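Local structure of neuraminidase (Influenza A virus, 4GDI) at residues D37-R42 / Y60-N65; M95-R100 / W111-A116; W340-D345 / Q354-F359. The protein forms a homotetrameric, calcium-binding neuraminidase-like surface glycoprotein, predicted to remove terminal sialic acid although its putative active site has diverged. One frame throughout, in Å; residues are numbered along the deposited sequence.

Contact 1. Residues D37-R42 / Y60-N65; sequences DLILSR and YGLSAN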
# COMPACT_ATOMS: atom_id res chain seq x y z
N ASP A 37 -12.82 -0.61 11.99
CA ASP A 37 -11.37 -0.75 11.82
C ASP A 37 -10.68 0.60 11.65
O ASP A 37 -9.59 0.70 11.08
CB ASP A 37 -11.04 -1.67 10.64
CG ASP A 37 -11.33 -3.13 10.94
OD1 ASP A 37 -11.08 -3.55 12.09
OD2 ASP A 37 -11.82 -3.85 10.05
N LEU A 38 -11.32 1.64 12.17
CA LEU A 38 -10.69 2.95 12.25
C LEU A 38 -9.96 3.01 13.57
O LEU A 38 -10.48 2.58 14.60
CB LEU A 38 -11.76 4.03 12.19
CG LEU A 38 -11.51 5.29 11.38
CD1 LEU A 38 -11.30 4.97 9.92
CD2 LEU A 38 -12.70 6.23 11.56
N ILE A 39 -8.73 3.52 13.54
CA ILE A 39 -7.98 3.74 14.77
C ILE A 39 -8.34 5.12 15.32
O ILE A 39 -8.09 6.14 14.68
CB ILE A 39 -6.48 3.65 14.52
CG1 ILE A 39 -6.15 2.30 13.87
CG2 ILE A 39 -5.71 3.85 15.83
CD1 ILE A 39 -4.69 2.10 13.56
N LEU A 40 -8.92 5.13 16.52
CA LEU A 40 -9.33 6.36 17.17
C LEU A 40 -8.15 7.06 17.82
O LEU A 40 -7.36 6.42 18.53
CB LEU A 40 -10.39 6.06 18.23
CG LEU A 40 -11.66 5.41 17.65
CD1 LEU A 40 -12.64 5.13 18.75
CD2 LEU A 40 -12.28 6.32 16.59
N SER A 41 -8.05 8.36 17.60
CA SER A 41 -6.84 9.09 17.96
C SER A 41 -7.05 10.23 18.94
O SER A 41 -8.10 10.87 18.98
CB SER A 41 -6.19 9.64 16.69
OG SER A 41 -7.09 10.41 15.92
N ARG A 42 -6.02 10.49 19.73
CA ARG A 42 -6.00 11.65 20.58
C ARG A 42 -4.59 12.17 20.63
O ARG A 42 -3.65 11.46 20.28
CB ARG A 42 -6.54 11.33 21.98
CG ARG A 42 -5.79 10.25 22.75
CD ARG A 42 -6.50 10.01 24.10
NE ARG A 42 -6.01 8.83 24.80
CZ ARG A 42 -6.70 8.15 25.71
NH1 ARG A 42 -7.94 8.52 26.04
NH2 ARG A 42 -6.17 7.08 26.29
N TYR A 60 -6.26 5.18 21.00
CA TYR A 60 -6.96 4.75 22.20
C TYR A 60 -8.08 3.75 21.92
O TYR A 60 -8.68 3.23 22.86
CB TYR A 60 -7.51 5.93 22.98
CG TYR A 60 -8.67 6.63 22.35
CD1 TYR A 60 -9.98 6.20 22.56
CD2 TYR A 60 -8.47 7.75 21.56
CE1 TYR A 60 -11.05 6.85 21.99
CE2 TYR A 60 -9.54 8.41 20.98
CZ TYR A 60 -10.82 7.96 21.20
OH TYR A 60 -11.88 8.63 20.62
N GLY A 61 -8.33 3.46 20.66
CA GLY A 61 -9.31 2.43 20.34
C GLY A 61 -9.47 2.16 18.87
O GLY A 61 -8.95 2.88 18.01
N LEU A 62 -10.21 1.09 18.59
CA LEU A 62 -10.50 0.67 17.24
C LEU A 62 -12.01 0.54 17.11
O LEU A 62 -12.65 -0.11 17.93
CB LEU A 62 -9.84 -0.68 16.97
CG LEU A 62 -9.65 -1.06 15.50
CD1 LEU A 62 -8.61 -0.17 14.86
CD2 LEU A 62 -9.26 -2.53 15.35
N SER A 63 -12.59 1.12 16.07
CA SER A 63 -14.03 1.04 15.87
C SER A 63 -14.49 -0.33 15.39
O SER A 63 -13.83 -0.99 14.58
CB SER A 63 -14.47 2.08 14.85
OG SER A 63 -13.86 1.81 13.60
N ALA A 64 -15.66 -0.74 15.87
CA ALA A 64 -16.32 -1.95 15.40
C ALA A 64 -17.84 -1.79 15.53
O ALA A 64 -18.36 -1.55 16.63
CB ALA A 64 -15.85 -3.15 16.21
N ASN A 65 -18.55 -1.89 14.41
CA ASN A 65 -20.00 -1.70 14.40
C ASN A 65 -20.44 -0.54 15.29
O ASN A 65 -21.34 -0.69 16.12
CB ASN A 65 -20.71 -2.97 14.87
CG ASN A 65 -20.25 -4.20 14.12
OD1 ASN A 65 -20.49 -4.34 12.92
ND2 ASN A 65 -19.59 -5.12 14.83
O HOH W 1 -10.88 10.59 18.29
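The antiparallel pairing of strands 39-42 and 53-64 in the neuraminidase beta-propeller sets L40 and R42 against Y60, and D37 and L38 against S63. L40 N donates to G61 O (2.7 Å) and Y60 N to L40 O (3.0 Å), while I39 and L62 form a non-hydrogen-bonded pair whose side chains meet CG1 to CD1 at 3.6 Å. With chi1 at 71°, Y60 CG lies between the backbone N and carbonyl carbon. The ring lies against L40 and S41. L40 CB stands over one ring face, offset toward the rim and 3.8 Å from the Y60 centroid, a CH-pi contact. S41 O comes in plane to the ring edge, 3.5 Å from Y60 CE2, and a water donates to both S41 O and Y60 OH. The R42 guanidinium lays one face on Y60 CB (CZ to CB 3.6 Å), its NH2 held by a salt bridge to E74. D37 and L62 also pack on P35 of a second subunit. S63 OG accepts from L38 N at 2.9 Å and is bonded in turn to P35 O of its own chain. D37 N reaches S63 O at 2.8 Å from above the carbonyl plane, 35° out of it.

Contact 2. Residues M95-R100 / W111-A116; sequences MILPGR and WTVLVA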
# COMPACT_ATOMS: atom_id res chain seq x y z
N MET A 95 2.33 1.77 13.68
CA MET A 95 2.66 1.94 15.09
C MET A 95 4.16 2.23 15.20
O MET A 95 4.97 1.51 14.64
CB MET A 95 2.30 0.69 15.89
CG MET A 95 2.61 0.82 17.37
SD MET A 95 2.66 -0.78 18.22
CE MET A 95 0.93 -1.11 18.51
N ILE A 96 4.52 3.30 15.91
CA ILE A 96 5.92 3.75 15.98
C ILE A 96 6.62 3.35 17.28
O ILE A 96 7.69 2.75 17.24
CB ILE A 96 6.02 5.28 15.82
CG1 ILE A 96 5.50 5.71 14.44
CG2 ILE A 96 7.48 5.73 15.99
CD1 ILE A 96 5.40 7.19 14.26
N LEU A 97 6.04 3.72 18.41
CA LEU A 97 6.59 3.45 19.74
C LEU A 97 5.45 3.47 20.76
O LEU A 97 4.41 4.07 20.50
CB LEU A 97 7.62 4.52 20.14
CG LEU A 97 9.05 4.47 19.59
CD1 LEU A 97 9.75 5.75 19.95
CD2 LEU A 97 9.85 3.28 20.12
N PRO A 98 5.65 2.83 21.92
CA PRO A 98 4.72 3.06 23.03
C PRO A 98 4.91 4.47 23.57
O PRO A 98 6.05 4.96 23.60
CB PRO A 98 5.16 2.03 24.09
CG PRO A 98 6.56 1.70 23.74
CD PRO A 98 6.70 1.86 22.27
N GLY A 99 3.83 5.13 23.98
CA GLY A 99 3.93 6.48 24.52
C GLY A 99 2.59 7.08 24.91
O GLY A 99 1.57 6.77 24.29
N ARG A 100 2.62 7.92 25.94
CA ARG A 100 1.43 8.63 26.43
C ARG A 100 1.41 10.07 25.90
O ARG A 100 0.34 10.68 25.74
CB ARG A 100 1.42 8.68 27.96
CG ARG A 100 1.63 7.33 28.63
CD ARG A 100 1.70 7.48 30.15
NE ARG A 100 0.38 7.63 30.74
CZ ARG A 100 -0.36 6.63 31.21
NH1 ARG A 100 0.09 5.38 31.17
NH2 ARG A 100 -1.55 6.88 31.73
N TRP A 111 13.73 10.90 10.85
CA TRP A 111 12.79 11.29 11.89
C TRP A 111 13.41 11.14 13.27
O TRP A 111 13.97 10.09 13.59
CB TRP A 111 11.54 10.42 11.86
CG TRP A 111 10.62 10.74 10.74
CD1 TRP A 111 10.51 10.09 9.56
CD2 TRP A 111 9.66 11.81 10.70
NE1 TRP A 111 9.55 10.68 8.78
CE2 TRP A 111 9.01 11.73 9.46
CE3 TRP A 111 9.29 12.82 11.60
CZ2 TRP A 111 8.00 12.63 9.08
CZ3 TRP A 111 8.30 13.72 11.22
CH2 TRP A 111 7.67 13.62 9.96
N THR A 112 13.32 12.21 14.06
CA THR A 112 13.51 12.13 15.50
C THR A 112 12.12 12.04 16.14
O THR A 112 11.24 12.86 15.85
CB THR A 112 14.21 13.37 16.05
OG1 THR A 112 15.49 13.53 15.42
CG2 THR A 112 14.41 13.26 17.54
N VAL A 113 11.93 11.04 16.99
CA VAL A 113 10.66 10.82 17.67
C VAL A 113 10.94 10.71 19.16
O VAL A 113 11.84 9.99 19.56
CB VAL A 113 9.99 9.50 17.20
CG1 VAL A 113 8.73 9.22 18.02
CG2 VAL A 113 9.69 9.54 15.70
N LEU A 114 10.18 11.44 19.96
CA LEU A 114 10.25 11.32 21.41
C LEU A 114 8.90 10.85 21.97
O LEU A 114 7.83 11.31 21.53
CB LEU A 114 10.61 12.67 22.05
CG LEU A 114 11.94 13.34 21.67
CD1 LEU A 114 11.77 14.27 20.46
CD2 LEU A 114 12.45 14.11 22.87
N VAL A 115 8.96 9.95 22.94
CA VAL A 115 7.75 9.51 23.64
C VAL A 115 8.00 9.48 25.14
O VAL A 115 9.12 9.23 25.60
CB VAL A 115 7.29 8.10 23.21
CG1 VAL A 115 6.71 8.11 21.80
CG2 VAL A 115 8.43 7.11 23.33
N ALA A 116 6.93 9.68 25.90
CA ALA A 116 7.01 9.58 27.35
C ALA A 116 6.18 8.39 27.81
O ALA A 116 5.09 8.15 27.30
CB ALA A 116 6.52 10.86 28.00
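L97 and V115 carry the apolar part of this packing between neighbouring sheets of the beta-propeller, where strand 94-98 ends one sheet and strand 111-117 belongs to the next. The axes of the two short strand segments approach to 7.6 Å and are inclined by 43°, so side chains, not paired backbones, make most of the contact. I96 and L97, both facing L79, form a classic beta bulge, and both CB atoms point toward strand 111-117. L97 places CG anti to its carbonyl carbon (chi1 -79°), and the branch ends with CD1 3.9 Å from V115 CG2 and 4.1 Å from V113 CG1; the L97 and V113 side chains pass one another pointing opposite ways. V113 holds CG1 anti to its backbone N, and that same methyl also meets I96 CG2 at 4.2 Å. V115 CG1 approaches L97 CB, while CG2, set between the backbone N and the carbonyl carbon, lies 3.2 Å from P98 O, a carbonyl that N117 ND2 also reaches by a hydrogen bond. G99, with no side chain, brings CA to 4.0 Å from V115 CB. Beyond it the chains come into hydrogen-bonding range: R100 N donates to A116 O at 2.8 Å, nearly straight at 173° and almost along the C=O axis. R100 CB and CG pass beside that oxygen, then the chain bends at chi3 and leads off, its NE making a long, weak ion pair with E77. P98 packs on T24 of a second subunit. The chemistry divides accordingly: aliphatic branches join the two sheets where the strands diverge, and a single backbone hydrogen bond between the segments pins them at R100, where the chain leaves one sheet for the next.

Contact 3. Residues W340-D345 / Q354-F359; sequences WLEIED and QELSTF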
# COMPACT_ATOMS: atom_id res chain seq x y z
N TRP A 340 -2.71 22.89 12.56
CA TRP A 340 -3.66 21.80 12.62
C TRP A 340 -4.70 22.16 13.69
O TRP A 340 -4.41 22.93 14.62
CB TRP A 340 -2.97 20.45 12.91
CG TRP A 340 -2.00 20.47 14.10
CD1 TRP A 340 -0.64 20.58 14.05
CD2 TRP A 340 -2.34 20.36 15.49
NE1 TRP A 340 -0.11 20.56 15.32
CE2 TRP A 340 -1.14 20.43 16.22
CE3 TRP A 340 -3.54 20.23 16.19
CZ2 TRP A 340 -1.10 20.36 17.62
CZ3 TRP A 340 -3.51 20.16 17.56
CH2 TRP A 340 -2.30 20.23 18.26
N LEU A 341 -5.89 21.59 13.57
CA LEU A 341 -6.99 21.90 14.46
C LEU A 341 -7.93 20.71 14.62
O LEU A 341 -8.37 20.14 13.63
CB LEU A 341 -7.76 23.11 13.91
CG LEU A 341 -9.14 23.41 14.50
CD1 LEU A 341 -9.00 23.92 15.89
CD2 LEU A 341 -9.84 24.42 13.61
N GLU A 342 -8.17 20.31 15.87
CA GLU A 342 -9.12 19.24 16.18
C GLU A 342 -10.53 19.75 15.93
O GLU A 342 -10.93 20.81 16.44
CB GLU A 342 -9.03 18.83 17.65
CG GLU A 342 -7.85 17.92 18.00
CD GLU A 342 -7.78 17.59 19.48
OE1 GLU A 342 -8.41 18.32 20.27
OE2 GLU A 342 -7.10 16.59 19.84
N ILE A 343 -11.27 18.98 15.13
CA ILE A 343 -12.69 19.19 14.92
C ILE A 343 -13.38 18.04 15.66
O ILE A 343 -13.07 16.87 15.44
CB ILE A 343 -13.03 19.11 13.43
CG1 ILE A 343 -12.28 20.20 12.64
CG2 ILE A 343 -14.55 19.21 13.19
CD1 ILE A 343 -12.59 21.60 13.07
N GLU A 344 -14.30 18.36 16.57
CA GLU A 344 -14.92 17.31 17.38
C GLU A 344 -16.27 16.90 16.81
O GLU A 344 -17.07 17.75 16.45
CB GLU A 344 -15.06 17.75 18.84
CG GLU A 344 -13.88 17.29 19.70
CD GLU A 344 -13.25 18.40 20.52
OE1 GLU A 344 -13.99 19.29 20.98
OE2 GLU A 344 -12.02 18.37 20.72
N ASP A 345 -16.50 15.60 16.71
CA ASP A 345 -17.73 15.06 16.13
C ASP A 345 -18.40 14.10 17.12
O ASP A 345 -17.73 13.31 17.80
CB ASP A 345 -17.41 14.32 14.82
CG ASP A 345 -16.74 15.22 13.79
OD1 ASP A 345 -17.27 16.32 13.52
OD2 ASP A 345 -15.68 14.82 13.24
N GLN A 354 -12.28 13.19 17.82
CA GLN A 354 -11.71 14.35 17.16
C GLN A 354 -10.97 13.95 15.88
O GLN A 354 -10.27 12.93 15.83
CB GLN A 354 -10.78 15.13 18.08
CG GLN A 354 -9.79 14.29 18.83
CD GLN A 354 -10.36 13.78 20.12
OE1 GLN A 354 -11.29 14.37 20.67
NE2 GLN A 354 -9.81 12.67 20.62
N GLU A 355 -11.16 14.76 14.86
CA GLU A 355 -10.47 14.60 13.60
C GLU A 355 -9.68 15.88 13.31
O GLU A 355 -10.17 16.99 13.54
CB GLU A 355 -11.50 14.33 12.50
CG GLU A 355 -11.85 12.85 12.35
CD GLU A 355 -10.66 12.03 11.87
OE1 GLU A 355 -10.00 12.47 10.91
OE2 GLU A 355 -10.39 10.97 12.47
N LEU A 356 -8.46 15.73 12.84
CA LEU A 356 -7.61 16.89 12.57
C LEU A 356 -7.95 17.45 11.20
O LEU A 356 -8.02 16.72 10.22
CB LEU A 356 -6.12 16.53 12.58
CG LEU A 356 -5.38 16.36 13.90
CD1 LEU A 356 -3.86 16.38 13.63
CD2 LEU A 356 -5.76 17.42 14.94
N SER A 357 -8.16 18.76 11.15
CA SER A 357 -8.11 19.47 9.88
C SER A 357 -6.83 20.30 9.87
O SER A 357 -6.21 20.53 10.92
CB SER A 357 -9.33 20.36 9.75
OG SER A 357 -9.23 21.43 10.66
N THR A 358 -6.43 20.76 8.70
CA THR A 358 -5.23 21.58 8.58
C THR A 358 -5.51 22.79 7.70
O THR A 358 -6.30 22.69 6.76
CB THR A 358 -4.05 20.79 7.97
OG1 THR A 358 -4.41 20.31 6.68
CG2 THR A 358 -3.64 19.63 8.82
N PHE A 359 -4.86 23.91 8.02
CA PHE A 359 -5.04 25.18 7.33
C PHE A 359 -3.65 25.77 7.11
O PHE A 359 -2.82 25.71 8.00
CB PHE A 359 -5.84 26.17 8.18
CG PHE A 359 -7.31 25.88 8.26
CD1 PHE A 359 -7.79 24.93 9.12
CD2 PHE A 359 -8.20 26.59 7.47
CE1 PHE A 359 -9.15 24.68 9.20
CE2 PHE A 359 -9.56 26.35 7.54
CZ PHE A 359 -10.03 25.39 8.41
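The W340 indole, in the beta hairpin 338-346/352-362, is met obliquely by L356, CE3 to CD2 at 3.8 Å, and the F359 ring is approached obliquely and more distantly by L341 CD2. Outside the pair, the F339 ring lies about 10° from parallel to that of F359. The hairpin belongs to a four-stranded propeller sheet, flanked by strands 317-324 and 20-25, the N-terminal strand 20-25 closing the propeller ring. L341 pairs with S357, and I343 with E355, through reciprocal backbone bonds; I343 N to E355 O measures 2.8 Å. On the face of E342 and L356, Q354 lies beside both E342 and E344, all pointing the same way. The E342 carboxylate plane is 26° from the Q354 amide and that of E344 is 88° from it. E342 CG touches L356 CD2 (3.7 Å), and its extended chain brings OE2 to 3.7 Å from Q354 CG. The polar ends of E342, E344 and Q354 have partners elsewhere: R320, R317 and S41 respectively. On the other face, I343 CG1 lies 3.8 Å from S357 OG. L341 O takes two donors from S357, N at 2.8 Å and, weakly, OG at 3.4 Å.

Contacts 1 and 3 touch directly, although their centres are 16 Å apart: Q354 NE2 of contact 3 probably donates to S41 O of contact 1 at 3.0 Å, tying the hairpin's sheet to that of strands 39-42 and 53-64. Contacts 1 and 2 both reach this latter sheet, contact 2 through strand 94-98, with nearest atoms about 7 Å apart; both also pack on a second subunit. Contact 2 then leads on to the following sheet and stays about 11 Å, nearest atoms, from contact 3. None binds calcium itself: the L97 side chain is about 11 Å from that of D135, a known calcium ligand without an ion in this chain, and the E342 side chain about 12 Å from that of D245, which binds calcium here.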